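Local coordinates for protein transcriptional regulator (AraC-type DNA-binding domain-containing proteins) (Chromobacterium violaceum, PDB 3OIO) that probably binds specific DNA sequences as a transcription factor, the present chain being its AraC-type helix-turn-helix domain, at residues A18-P23 with L57-N62; L61-Q66 with L80-S85. One frame throughout, in Å; residues are numbered along the deposited sequence.

Overall arrangement
Both contacts use helix 52-70, the long helix that joins the two helix-turn-helix halves of an AraC-type DNA-binding domain, and their centres lie about 6 Å apart. Contact 1 sets the loop 18-23 of the N-terminal half against it; contact 2 sets the end of helix 75-81 and the turn after it, in the C-terminal half. The first is partly buried, with aliphatic carbons meeting the stem of an arginine. The second is mostly core, filled by a leucine, an alanine, a cysteine and a phenylalanine. Arg60 ties the two together, its NE reaching the backbone oxygen of Cys82, while Ile20 CD1 of contact 1 packs against Arg63 NH2 of contact 2.

Contact 1 (A18-P23 with L57-N62); sequences ANIEEP and LELRLN
Leu59 turns CG anti to its backbone N (chi1 -175°) and Ile20 swings CG1 beside its own N (chi1 -64°), which brings Leu59 CD2, in one of its two conformers, to 3.6 Å from Ile20 CG1. The contact joins the loop between helices 7-17 and 26-33, in the N-terminal half of an AraC-type helix-turn-helix domain, to the long linker helix 52-70. Leu59 CD2 also touches Ile20 CD1 at 3.9 Å, so one methyl spans the CG1-CD1 arm, the side chains crossing at a slant; Met16 and Glu17 of helix 7-17 adjoin the leucine. Ile20 uses its other branch on Arg60: CG2 and Arg60 CG lie 4.1 Å apart as the two side chains pass in opposite directions. Arg60 CG also packs 3.8 Å from Ile20 O, and the Pro23 ring crosses the arginine's aliphatic stem at about a right angle. The Arg60 chain bends at chi3 (42°), and its polar end reaches the C-terminal half, NE hydrogen-bonded to Cys82 O and the guanidinium in cation-pi contact with Phe84. Asn19 O is hydrogen-bonded to Tyr56 OH of the same helix. Pro23 CG sits 3.9 Å from Arg60 CD.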
ATOM      1  N   ALA A  18      -1.759  -9.733   0.508  1.00 18.39           N
ATOM      2  CA  ALA A  18      -1.618 -10.725   1.567  1.00 19.58           C
ATOM      3  C   ALA A  18      -0.400 -10.493   2.458  1.00 20.00           C
ATOM      4  O   ALA A  18      -0.192 -11.257   3.407  1.00 21.18           O
ATOM      5  CB  ALA A  18      -1.562 -12.156   0.970  1.00 20.21           C
ATOM      6  N   ASN A  19       0.363  -9.429   2.195  1.00 18.05           N
ATOM      7  CA  ASN A  19       1.649  -9.197   2.878  1.00 17.49           C
ATOM      8  C   ASN A  19       1.827  -7.701   3.114  1.00 17.06           C
ATOM      9  O   ASN A  19       2.619  -7.020   2.444  1.00 16.49           O
ATOM     10  CB  ASN A  19       2.789  -9.760   2.026  1.00 17.50           C
ATOM     11  CG  ASN A  19       2.777 -11.270   1.988  1.00 18.34           C
ATOM     12  OD1 ASN A  19       3.281 -11.930   2.905  1.00 21.55           O
ATOM     13  ND2 ASN A  19       2.169 -11.836   0.933  1.00 17.96           N
ATOM     14  N   ILE A  20       1.052  -7.186   4.063  1.00 17.95           N
ATOM     15  CA  ILE A  20       1.036  -5.755   4.319  1.00 18.86           C
ATOM     16  C   ILE A  20       1.975  -5.296   5.437  1.00 19.81           C
ATOM     17  O   ILE A  20       2.766  -4.354   5.239  1.00 19.61           O
ATOM     18  CB  ILE A  20      -0.414  -5.272   4.568  1.00 19.22           C
ATOM     19  CG1 ILE A  20      -1.233  -5.482   3.283  1.00 19.75           C
ATOM     20  CG2 ILE A  20      -0.427  -3.811   5.060  1.00 20.32           C
ATOM     21  CD1 ILE A  20      -2.716  -5.336   3.478  1.00 23.88           C
ATOM     22  N   GLU A  21       1.898  -5.935   6.604  1.00 21.47           N
ATOM     23  CA  GLU A  21       2.764  -5.542   7.727  1.00 22.71           C
ATOM     24  C   GLU A  21       4.258  -5.796   7.507  1.00 22.22           C
ATOM     25  O   GLU A  21       5.110  -4.986   7.940  1.00 22.20           O
ATOM     26  CB  GLU A  21       2.331  -6.215   9.023  1.00 24.98           C
ATOM     27  CG  GLU A  21       3.243  -5.828  10.178  1.00 28.71           C
ATOM     28  CD  GLU A  21       2.714  -6.231  11.541  1.00 36.75           C
ATOM     29  OE1 GLU A  21       1.579  -6.741  11.634  1.00 39.99           O
ATOM     30  OE2 GLU A  21       3.445  -6.026  12.537  1.00 40.31           O
ATOM     31  N   GLU A  22       4.556  -6.907   6.834  0.50 21.27           N
ATOM     32  CA  GLU A  22       5.921  -7.283   6.433  0.50 21.13           C
ATOM     33  C   GLU A  22       5.912  -7.475   4.919  0.50 19.30           C
ATOM     34  O   GLU A  22       5.778  -8.610   4.421  0.50 19.58           O
ATOM     35  CB  GLU A  22       6.348  -8.572   7.135  0.50 22.16           C
ATOM     36  CG  GLU A  22       6.331  -8.495   8.662  0.50 25.86           C
ATOM     37  CD  GLU A  22       6.881  -9.754   9.342  0.50 31.75           C
ATOM     38  OE1 GLU A  22       6.872 -10.845   8.728  0.50 34.77           O
ATOM     39  OE2 GLU A  22       7.337  -9.653  10.501  0.50 35.23           O
ATOM     40  N   PRO A  23       6.015  -6.367   4.169  1.00 17.92           N
ATOM     41  CA  PRO A  23       5.818  -6.476   2.715  1.00 17.42           C
ATOM     42  C   PRO A  23       6.944  -7.215   2.014  1.00 17.32           C
ATOM     43  O   PRO A  23       8.078  -7.222   2.485  1.00 18.89           O
ATOM     44  CB  PRO A  23       5.688  -5.008   2.243  1.00 17.24           C
ATOM     45  CG  PRO A  23       6.417  -4.190   3.323  1.00 17.48           C
ATOM     46  CD  PRO A  23       6.201  -4.967   4.630  1.00 17.18           C
ATOM     47  N   LEU A  57       3.490   0.825  -1.534  1.00 13.45           N
ATOM     48  CA  LEU A  57       3.305   1.906  -0.559  1.00 13.17           C
ATOM     49  C   LEU A  57       1.834   2.384  -0.603  1.00 13.20           C
ATOM     50  O   LEU A  57       1.221   2.589   0.453  1.00 12.89           O
ATOM     51  CB  LEU A  57       4.241   3.068  -0.860  1.00 14.78           C
ATOM     52  CG  LEU A  57       4.077   4.282   0.083  1.00 15.59           C
ATOM     53  CD1 LEU A  57       4.369   3.908   1.564  1.00 17.67           C
ATOM     54  CD2 LEU A  57       4.983   5.482  -0.401  1.00 20.06           C
ATOM     55  N   GLU A  58       1.273   2.574  -1.805  1.00 12.25           N
ATOM     56  CA  GLU A  58      -0.142   2.973  -1.882  1.00 13.57           C
ATOM     57  C   GLU A  58      -1.054   1.968  -1.164  1.00 12.96           C
ATOM     58  O   GLU A  58      -2.001   2.350  -0.481  1.00 12.62           O
ATOM     59  CB  GLU A  58      -0.630   3.059  -3.331  1.00 13.60           C
ATOM     60  CG  GLU A  58       0.048   4.096  -4.180  1.00 15.67           C
ATOM     61  CD  GLU A  58      -0.542   4.089  -5.592  1.00 17.05           C
ATOM     62  OE1 GLU A  58      -1.779   4.126  -5.732  1.00 19.00           O
ATOM     63  OE2 GLU A  58       0.232   4.005  -6.568  1.00 22.10           O
ATOM     64  N   LEU A  59      -0.773   0.688  -1.358  0.50 12.97           N
ATOM     65  CA  LEU A  59      -1.563  -0.370  -0.756  0.50 13.40           C
ATOM     66  C   LEU A  59      -1.465  -0.302   0.777  0.50 12.62           C
ATOM     67  O   LEU A  59      -2.486  -0.344   1.482  0.50 12.65           O
ATOM     68  CB  LEU A  59      -1.021  -1.683  -1.301  0.50 13.84           C
ATOM     69  CG  LEU A  59      -1.664  -3.007  -0.995  0.50 15.54           C
ATOM     70  CD1 LEU A  59      -1.055  -4.074  -1.921  0.50 16.07           C
ATOM     71  CD2 LEU A  59      -1.387  -3.296   0.462  0.50 17.72           C
ATOM     72  N   ARG A  60      -0.240  -0.163   1.289  1.00 12.03           N
ATOM     73  CA  ARG A  60      -0.016  -0.070   2.741  1.00 12.31           C
ATOM     74  C   ARG A  60      -0.680   1.193   3.318  1.00 11.52           C
ATOM     75  O   ARG A  60      -1.261   1.130   4.411  1.00 13.07           O
ATOM     76  CB  ARG A  60       1.494  -0.090   3.042  1.00 11.27           C
ATOM     77  CG  ARG A  60       2.107  -1.509   2.767  1.00 13.81           C
ATOM     78  CD  ARG A  60       3.666  -1.526   2.608  1.00 15.54           C
ATOM     79  NE  ARG A  60       4.204  -0.635   3.629  1.00 17.20           N
ATOM     80  CZ  ARG A  60       5.174   0.246   3.458  1.00 17.84           C
ATOM     81  NH1 ARG A  60       5.448   1.099   4.471  1.00 17.81           N
ATOM     82  NH2 ARG A  60       5.861   0.269   2.297  1.00 17.01           N
ATOM     83  N   LEU A  61      -0.629   2.306   2.575  1.00 11.11           N
ATOM     84  CA  LEU A  61      -1.305   3.544   3.005  1.00 11.51           C
ATOM     85  C   LEU A  61      -2.833   3.387   3.030  1.00 11.17           C
ATOM     86  O   LEU A  61      -3.501   3.929   3.935  1.00 12.57           O
ATOM     87  CB  LEU A  61      -0.933   4.714   2.082  1.00 10.49           C
ATOM     88  CG  LEU A  61       0.505   5.207   2.370  1.00 12.11           C
ATOM     89  CD1 LEU A  61       0.919   6.172   1.239  1.00 14.89           C
ATOM     90  CD2 LEU A  61       0.726   5.871   3.793  1.00 15.85           C
ATOM     91  N   ASN A  62      -3.395   2.652   2.049  1.00 11.44           N
ATOM     92  CA  ASN A  62      -4.814   2.380   2.087  1.00 11.98           C
ATOM     93  C   ASN A  62      -5.211   1.455   3.229  1.00 13.01           C
ATOM     94  O   ASN A  62      -6.295   1.639   3.809  1.00 14.15           O
ATOM     95  CB  ASN A  62      -5.307   1.866   0.716  1.00 12.46           C
ATOM     96  CG  ASN A  62      -5.639   3.021  -0.214  1.00 13.34           C
ATOM     97  OD1 ASN A  62      -6.741   3.601  -0.146  1.00 16.00           O
ATOM     98  ND2 ASN A  62      -4.686   3.387  -1.070  1.00 13.51           N
TER

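Contact 2 (L61-Q66 with L80-S85)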
ATOM      1  N   LEU A  61      -0.629   2.306   2.575  1.00 11.11           N
ATOM      2  CA  LEU A  61      -1.305   3.544   3.005  1.00 11.51           C
ATOM      3  C   LEU A  61      -2.833   3.387   3.030  1.00 11.17           C
ATOM      4  O   LEU A  61      -3.501   3.929   3.935  1.00 12.57           O
ATOM      5  CB  LEU A  61      -0.933   4.714   2.082  1.00 10.49           C
ATOM      6  CG  LEU A  61       0.505   5.207   2.370  1.00 12.11           C
ATOM      7  CD1 LEU A  61       0.919   6.172   1.239  1.00 14.89           C
ATOM      8  CD2 LEU A  61       0.726   5.871   3.793  1.00 15.85           C
ATOM      9  N   ASN A  62      -3.395   2.652   2.049  1.00 11.44           N
ATOM     10  CA  ASN A  62      -4.814   2.380   2.087  1.00 11.98           C
ATOM     11  C   ASN A  62      -5.211   1.455   3.229  1.00 13.01           C
ATOM     12  O   ASN A  62      -6.295   1.639   3.809  1.00 14.15           O
ATOM     13  CB  ASN A  62      -5.307   1.866   0.716  1.00 12.46           C
ATOM     14  CG  ASN A  62      -5.639   3.021  -0.214  1.00 13.34           C
ATOM     15  OD1 ASN A  62      -6.741   3.601  -0.146  1.00 16.00           O
ATOM     16  ND2 ASN A  62      -4.686   3.387  -1.070  1.00 13.51           N
ATOM     17  N   ARG A  63      -4.365   0.463   3.560  1.00 13.65           N
ATOM     18  CA  ARG A  63      -4.673  -0.329   4.753  1.00 14.04           C
ATOM     19  C   ARG A  63      -4.649   0.593   5.992  1.00 14.25           C
ATOM     20  O   ARG A  63      -5.493   0.476   6.905  1.00 14.88           O
ATOM     21  CB  ARG A  63      -3.701  -1.522   4.908  1.00 15.11           C
ATOM     22  CG  ARG A  63      -3.887  -2.316   6.223  1.00 18.84           C
ATOM     23  CD  ARG A  63      -5.295  -2.868   6.504  1.00 28.95           C
ATOM     24  NE  ARG A  63      -5.941  -3.629   5.427  1.00 36.60           N
ATOM     25  CZ  ARG A  63      -5.820  -4.945   5.241  1.00 40.71           C
ATOM     26  NH1 ARG A  63      -6.483  -5.549   4.245  1.00 42.31           N
ATOM     27  NH2 ARG A  63      -5.021  -5.665   6.030  1.00 42.25           N
ATOM     28  N   ALA A  64      -3.688   1.511   6.034  1.00 13.92           N
ATOM     29  CA  ALA A  64      -3.598   2.444   7.180  1.00 13.33           C
ATOM     30  C   ALA A  64      -4.887   3.276   7.270  1.00 13.30           C
ATOM     31  O   ALA A  64      -5.434   3.533   8.369  1.00 14.71           O
ATOM     32  CB  ALA A  64      -2.376   3.337   7.022  1.00 13.18           C
ATOM     33  N   ARG A  65      -5.375   3.722   6.123  1.00 12.95           N
ATOM     34  CA  ARG A  65      -6.622   4.494   6.108  1.00 13.86           C
ATOM     35  C   ARG A  65      -7.770   3.668   6.699  1.00 15.59           C
ATOM     36  O   ARG A  65      -8.581   4.192   7.508  1.00 15.67           O
ATOM     37  CB  ARG A  65      -6.928   4.952   4.667  1.00 13.12           C
ATOM     38  CG  ARG A  65      -8.263   5.710   4.533  1.00 15.23           C
ATOM     39  CD  ARG A  65      -8.384   6.350   3.170  1.00 18.76           C
ATOM     40  NE  ARG A  65      -9.651   7.047   3.056  1.00 24.91           N
ATOM     41  CZ  ARG A  65     -10.790   6.493   2.595  1.00 26.35           C
ATOM     42  NH1 ARG A  65     -10.807   5.225   2.198  1.00 26.88           N
ATOM     43  NH2 ARG A  65     -11.925   7.205   2.548  1.00 30.49           N
ATOM     44  N   GLN A  66      -7.867   2.397   6.289  0.50 16.22           N
ATOM     45  CA  GLN A  66      -8.864   1.495   6.857  0.50 17.98           C
ATOM     46  C   GLN A  66      -8.750   1.393   8.379  0.50 19.30           C
ATOM     47  O   GLN A  66      -9.768   1.442   9.079  0.50 20.15           O
ATOM     48  CB  GLN A  66      -8.827   0.104   6.173  0.50 17.91           C
ATOM     49  CG  GLN A  66      -9.184   0.129   4.662  0.50 17.60           C
ATOM     50  CD  GLN A  66      -8.957  -1.212   3.935  0.50 20.11           C
ATOM     51  OE1 GLN A  66      -7.883  -1.811   4.009  0.50 21.63           O
ATOM     52  NE2 GLN A  66      -9.951  -1.651   3.200  0.50 23.14           N
ATOM     53  N   LEU A  80       3.130   1.268  12.370  1.00 23.50           N
ATOM     54  CA  LEU A  80       3.936   0.026  12.494  1.00 25.61           C
ATOM     55  C   LEU A  80       3.247  -1.187  11.858  1.00 25.12           C
ATOM     56  O   LEU A  80       3.882  -1.994  11.187  1.00 25.90           O
ATOM     57  CB  LEU A  80       4.231  -0.281  13.984  1.00 28.18           C
ATOM     58  CG  LEU A  80       5.339   0.510  14.657  1.00 33.35           C
ATOM     59  CD1 LEU A  80       5.285   0.289  16.198  1.00 38.41           C
ATOM     60  CD2 LEU A  80       6.701   0.081  14.135  1.00 38.15           C
ATOM     61  N   ALA A  81       1.933  -1.283  12.024  1.00 24.25           N
ATOM     62  CA  ALA A  81       1.148  -2.381  11.449  1.00 24.07           C
ATOM     63  C   ALA A  81       1.118  -2.360   9.929  1.00 23.73           C
ATOM     64  O   ALA A  81       0.797  -3.367   9.300  1.00 25.22           O
ATOM     65  CB  ALA A  81      -0.307  -2.315  11.984  1.00 25.69           C
ATOM     66  N   CYS A  82       1.421  -1.204   9.328  1.00 20.39           N
ATOM     67  CA  CYS A  82       1.379  -1.088   7.884  1.00 18.59           C
ATOM     68  C   CYS A  82       2.785  -0.958   7.315  1.00 16.86           C
ATOM     69  O   CYS A  82       2.962  -0.528   6.168  1.00 16.30           O
ATOM     70  CB  CYS A  82       0.484   0.078   7.457  1.00 17.29           C
ATOM     71  SG  CYS A  82      -1.218  -0.179   7.953  1.00 21.07           S
ATOM     72  N   GLY A  83       3.788  -1.352   8.107  1.00 17.59           N
ATOM     73  CA  GLY A  83       5.163  -1.502   7.605  1.00 17.72           C
ATOM     74  C   GLY A  83       6.042  -0.258   7.672  1.00 18.17           C
ATOM     75  O   GLY A  83       7.134  -0.253   7.096  1.00 18.95           O
ATOM     76  N   PHE A  84       5.565   0.803   8.316  1.00 19.09           N
ATOM     77  CA  PHE A  84       6.323   2.048   8.432  1.00 20.80           C
ATOM     78  C   PHE A  84       7.303   1.941   9.587  1.00 25.02           C
ATOM     79  O   PHE A  84       7.105   1.125  10.482  1.00 26.67           O
ATOM     80  CB  PHE A  84       5.364   3.247   8.565  1.00 19.44           C
ATOM     81  CG  PHE A  84       4.575   3.461   7.332  1.00 17.92           C
ATOM     82  CD1 PHE A  84       5.085   4.259   6.303  1.00 18.46           C
ATOM     83  CD2 PHE A  84       3.363   2.790   7.139  1.00 16.58           C
ATOM     84  CE1 PHE A  84       4.372   4.424   5.103  1.00 18.74           C
ATOM     85  CE2 PHE A  84       2.640   2.948   5.938  1.00 17.75           C
ATOM     86  CZ  PHE A  84       3.166   3.775   4.922  1.00 18.24           C
ATOM     87  N   SER A  85       8.359   2.727   9.600  0.50 26.74           N
ATOM     88  CA  SER A  85       9.277   2.581  10.715  0.50 28.95           C
ATOM     89  C   SER A  85       9.468   3.827  11.509  0.50 28.69           C
ATOM     90  O   SER A  85      10.395   3.895  12.303  0.50 29.77           O
ATOM     91  CB  SER A  85      10.635   2.067  10.288  0.50 28.99           C
ATOM     92  OG  SER A  85      11.170   1.313  11.345  0.50 33.62           O
TER
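A Schellman motif closes helix 75-81 in the C-terminal helix-turn-helix half of this AraC-type domain, and the residues around it, Cys82 and Phe84, plug into the side of the linker helix 52-70. Cys82 lays SG on the helix backbone, 3.6 Å from both N and CA of Ala64 and 3.8 Å from the Ala64 methyl carbon CB. The sulfur also meets the first part of the Arg63 side chain, with CG 3.8 Å away. Arg63 CG lies anti to the backbone N (chi1 174°), and bends at chi2 and chi3 then carry the guanidinium away from the cysteine. There NE donates to Gln66 OE1 at 3.0 Å, a fairly straight bond (162°) made at the guanidinium edge and in its plane; it belongs to one of two conformers of Gln66, so this link within the helix need not be permanent. One turn before Ala64 on the helix, Leu61 crosses Phe84 at about a right angle and puts CD2 3.4 Å from CZ, the far end of the ring. Cys82 CB lies in plane at the edge of that ring, so the cysteine's CB abuts the phenyl while SG faces Ala64. Gly83, with positive phi (89°), provides the reversal between them: its N bonds to Leu80 O and Phe84 N to Gly79 O, turning the chain so that both neighbours face the linker. Phe84 is further enclosed by Leu57 of helix 52-70 and by His89, Phe90 and Thr93 of helix 87-98. Phe90 also touches Ala64, so helix 87-98 packs beside both segments, against helix 52-70 and the turn that ends helix 75-81.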